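PDB 4E4U: mandalate racemase/muconate lactonizing enzyme from Unidentified, which probably catalyses a metal-assisted reaction that begins with abstraction of a proton alpha to a carboxylate, as enzymes of the mandelate racemase/muconate lactonizing family in the enolase superfamily do. Local coordinates for the interface of chains A and B. Residues are numbered along the deposited sequence; one frame, centred on the assembly and turned at random. Chains: chain A/B, Mandalate racemase/muconate lactonizing enzyme.

Contacts 1 and 2 are neighbouring patches of one two-fold interface between chains A and B, their C-alpha centres about 16 Å apart. Contact 1 is apolar and packs helix 47-61 of each chain against the same helix and preceding loop of the partner; contact 2 is charged and ties the loop just before helix 88-109 to helix 263-272 of the partner. Helix 88-109 links them, since A:Leu88 serves contact 2 and A:Thr89 contact 1. In contact 2 the arginine reaches from one chain's N-terminal part into the other's C-terminal part. The deposited assembly holds eight copies, so this pairing is plausibly one building block of an octamer.

Contact 1: the interface of chains A and B. Residues chain A 45, 49, 52-53, 89; chain B 45, 49, 53, 89.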
# COMPACT_ATOMS: atom_id res chain seq x y z
N PHE A 45 8.43 17.83 34.20
CA PHE A 45 8.20 18.60 35.42
C PHE A 45 9.50 18.66 36.20
O PHE A 45 10.33 17.75 36.10
CB PHE A 45 7.13 17.94 36.30
CG PHE A 45 5.93 17.50 35.54
CD1 PHE A 45 5.12 18.43 34.89
CD2 PHE A 45 5.60 16.15 35.46
CE1 PHE A 45 4.00 18.01 34.17
CE2 PHE A 45 4.48 15.74 34.73
CZ PHE A 45 3.68 16.67 34.09
N ALA A 49 8.40 18.61 41.82
CA ALA A 49 7.26 17.75 41.50
C ALA A 49 7.68 16.29 41.42
O ALA A 49 6.91 15.40 41.77
CB ALA A 49 6.62 18.20 40.20
N PRO A 52 7.48 13.96 44.94
CA PRO A 52 6.22 13.30 45.30
C PRO A 52 5.68 12.36 44.22
O PRO A 52 4.98 11.40 44.56
CB PRO A 52 5.26 14.47 45.55
CG PRO A 52 5.88 15.63 44.86
CD PRO A 52 7.35 15.43 44.95
N ILE A 53 5.99 12.60 42.95
CA ILE A 53 5.60 11.65 41.91
C ILE A 53 6.23 10.28 42.18
O ILE A 53 5.55 9.24 42.14
CB ILE A 53 6.05 12.14 40.52
CG1 ILE A 53 5.18 13.32 40.06
CG2 ILE A 53 5.96 11.01 39.50
CD1 ILE A 53 5.69 13.96 38.80
N THR A 89 6.39 10.72 31.86
CA THR A 89 7.00 10.85 33.18
C THR A 89 6.92 9.54 33.95
O THR A 89 7.90 9.13 34.58
CB THR A 89 6.39 12.01 33.99
OG1 THR A 89 6.65 13.25 33.32
CG2 THR A 89 6.97 12.08 35.39
N PHE B 45 -0.81 9.67 38.27
CA PHE B 45 -0.31 9.88 39.63
C PHE B 45 -1.44 10.44 40.47
O PHE B 45 -2.33 11.11 39.95
CB PHE B 45 0.85 10.88 39.64
CG PHE B 45 1.87 10.63 38.57
CD1 PHE B 45 2.60 9.45 38.56
CD2 PHE B 45 2.08 11.56 37.57
CE1 PHE B 45 3.54 9.21 37.56
CE2 PHE B 45 3.01 11.32 36.56
CZ PHE B 45 3.74 10.14 36.56
N ALA B 49 0.66 14.10 44.34
CA ALA B 49 1.66 14.45 43.35
C ALA B 49 1.13 15.52 42.40
O ALA B 49 1.89 16.37 41.93
CB ALA B 49 2.09 13.22 42.57
N ILE B 53 2.81 19.18 40.79
CA ILE B 53 2.94 19.18 39.34
C ILE B 53 2.28 20.43 38.75
O ILE B 53 2.87 21.13 37.91
CB ILE B 53 2.28 17.93 38.72
CG1 ILE B 53 3.13 16.69 39.00
CG2 ILE B 53 2.10 18.11 37.22
CD1 ILE B 53 2.44 15.41 38.59
N THR B 89 0.27 13.33 31.51
CA THR B 89 -0.08 14.14 32.68
C THR B 89 0.05 15.63 32.36
O THR B 89 -0.82 16.42 32.73
CB THR B 89 0.75 13.76 33.92
OG1 THR B 89 0.46 12.41 34.29
CG2 THR B 89 0.44 14.67 35.09
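Helix 47-61 of each chain, with the loop residue just ahead of it, forms a two-fold apolar core between two N-terminal parts of the enolase-superfamily fold. At its middle A:Ile53 meets B:Ile53, the two side chains running at about a right angle to each other. Their ends cross, A:Ile53 CD1 lying 3.6 Å from B:Ile53 CD1, and each CD1 also reaches the CG1 methylene of the other, so the crossing interlocks along two carbons.

The two branches of isoleucine do different work. CG1 stands beside the backbone N (chi1 -73°) and, with chi2 near 172°, carries CD1 outward to the twin isoleucine. CG2, anti to the backbone N, is turned instead to the aromatic ring of the other chain. B:Ile53 CG2 sits over one face of A:Phe45, 3.8 Å from the ring centroid, in a CH-pi contact displaced toward the rim. Its shortest approach is to A:Phe45 CE1, at 3.6 Å. A beta-branched residue suits this place because it fills both directions from one helix position, and a flat phenyl ring offers a broad surface to the methyl.

At the far end of the ring, the CZ corner meets a methyl coming from helix 88-109: A:Phe45 CZ is 3.9 Å from B:Thr89 CG2. It is the methyl of the threonine, and not OG1, that faces the phenylalanine.

Alanine lets the helices come close. A:Ala49 CB, a bare methyl, rests against the backbone of B:Ile53, 3.9 Å from its CA; so small a side chain suits a place where two helices lie close. In the matching contact, B:Ala49 CB lies 3.9 Å from A:Ile53 CA and 4.0 Å from the carbonyl oxygen A:Pro52 O.

Contact 2: the interface of chains A and B. Residues chain A 85, 88, 260-262, 266; chain B 85-86, 266.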
# COMPACT_ATOMS: atom_id res chain seq x y z
N ARG A 85 -1.43 3.47 28.09
CA ARG A 85 -0.67 3.95 26.94
C ARG A 85 0.46 4.76 27.56
O ARG A 85 0.40 5.09 28.74
CB ARG A 85 -1.53 4.76 25.94
CG ARG A 85 -2.61 5.68 26.55
CD ARG A 85 -2.08 6.86 27.39
NE ARG A 85 -0.96 7.55 26.74
CZ ARG A 85 -1.06 8.39 25.71
NH1 ARG A 85 -2.25 8.70 25.20
NH2 ARG A 85 0.04 8.93 25.19
N LEU A 88 4.83 9.67 29.67
CA LEU A 88 6.28 9.85 29.57
C LEU A 88 6.97 9.95 30.94
O LEU A 88 8.01 9.34 31.17
CB LEU A 88 6.58 11.09 28.73
CG LEU A 88 8.05 11.37 28.42
CD1 LEU A 88 8.64 10.30 27.51
CD2 LEU A 88 8.18 12.74 27.79
N ARG A 260 13.71 10.60 23.01
CA ARG A 260 12.47 11.17 23.53
C ARG A 260 11.28 10.24 23.34
O ARG A 260 10.13 10.65 23.53
CB ARG A 260 12.19 12.53 22.90
CG ARG A 260 13.17 13.59 23.37
CD ARG A 260 12.83 14.93 22.82
NE ARG A 260 13.38 15.14 21.49
CZ ARG A 260 13.13 16.21 20.74
NH1 ARG A 260 12.24 17.12 21.15
NH2 ARG A 260 13.75 16.36 19.58
N LEU A 261 11.55 8.98 22.99
CA LEU A 261 10.50 7.97 22.86
C LEU A 261 10.52 7.04 24.06
O LEU A 261 11.52 6.95 24.78
CB LEU A 261 10.68 7.17 21.57
CG LEU A 261 10.77 8.01 20.29
CD1 LEU A 261 10.80 7.09 19.07
CD2 LEU A 261 9.65 9.02 20.17
N THR A 262 9.42 6.35 24.29
CA THR A 262 9.33 5.46 25.43
C THR A 262 8.43 4.27 25.13
O THR A 262 7.43 4.40 24.41
CB THR A 262 8.82 6.21 26.69
OG1 THR A 262 8.84 5.32 27.81
CG2 THR A 262 7.41 6.79 26.48
N GLU A 266 6.01 2.53 21.17
CA GLU A 266 6.43 3.68 20.37
C GLU A 266 7.53 3.32 19.39
O GLU A 266 7.52 3.76 18.24
CB GLU A 266 6.86 4.85 21.27
CG GLU A 266 5.69 5.43 22.03
CD GLU A 266 6.02 6.69 22.81
OE1 GLU A 266 7.15 7.23 22.69
OE2 GLU A 266 5.13 7.15 23.55
N ARG B 85 6.76 15.76 22.56
CA ARG B 85 5.83 14.69 22.18
C ARG B 85 4.89 14.57 23.37
O ARG B 85 5.20 15.09 24.44
CB ARG B 85 6.55 13.37 21.83
CG ARG B 85 7.78 13.00 22.68
CD ARG B 85 7.50 12.70 24.16
NE ARG B 85 6.33 11.84 24.35
CZ ARG B 85 6.30 10.52 24.12
NH1 ARG B 85 7.39 9.87 23.75
NH2 ARG B 85 5.16 9.85 24.30
N PRO B 86 3.75 13.91 23.21
CA PRO B 86 2.77 13.98 24.30
C PRO B 86 3.25 13.38 25.62
O PRO B 86 3.69 12.22 25.64
CB PRO B 86 1.58 13.19 23.75
CG PRO B 86 1.69 13.35 22.26
CD PRO B 86 3.18 13.29 22.00
N GLU B 266 -1.87 12.42 18.24
CA GLU B 266 -2.34 11.07 18.49
C GLU B 266 -3.63 10.77 17.73
O GLU B 266 -3.80 9.68 17.19
CB GLU B 266 -2.52 10.81 19.99
CG GLU B 266 -1.20 10.80 20.72
CD GLU B 266 -1.29 10.38 22.18
OE1 GLU B 266 -2.38 9.98 22.65
OE2 GLU B 266 -0.25 10.46 22.86
O HOH W 1 2.90 10.47 27.60
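B:Arg85 and A:Glu266 approach from opposite directions and meet end-on, the guanidinium and carboxylate planes only 26° apart. The result is a forked salt bridge: B:Arg85 NH2 donates to A:Glu266 OE2 at 2.8 Å, while B:Arg85 NH1 donates to A:Glu266 OE1 at 2.9 Å. Both oxygens are approached on their syn sides, OE1 through its lone pair and OE2 from somewhat out of the carboxylate plane. Glutamate suits the fork because its two carboxylate oxygens are spaced to match the two terminal nitrogens of a guanidinium. Arginine suits the place because its flat end can bind along several edges at once. B:Arg85 NH1 also gives a bond to the backbone carbonyl oxygen A:Arg260 O, on a lone pair and in the carbonyl plane. Along the opposite edge, NE and NH2 both point to B:Pro86 O of the arginine's own chain, NE from above the carbonyl plane.

The arginine bends to reach this position, with CG lodged between the backbone N and the carbonyl carbon (chi1 38°) and further turns at chi2 and chi3. A:Leu88 covers part of one guanidinium face with CD1, and its CD2 packs 3.7 Å from B:Arg85 CD. This apolar cover, with the bonds at the edges, should limit rotation of the group.

The glutamate is extended beyond CG and positioned from its own chain: A:Thr262 N donates to A:Glu266 OE1 from above the carboxylate plane, leaving the syn side to the arginine. The two-fold twin repeats the fork, A:Arg85 with B:Glu266. To one side of the two forks, a water joins the chains, 2.9 Å from A:Leu88 N and 2.7 Å from B:Pro86 O.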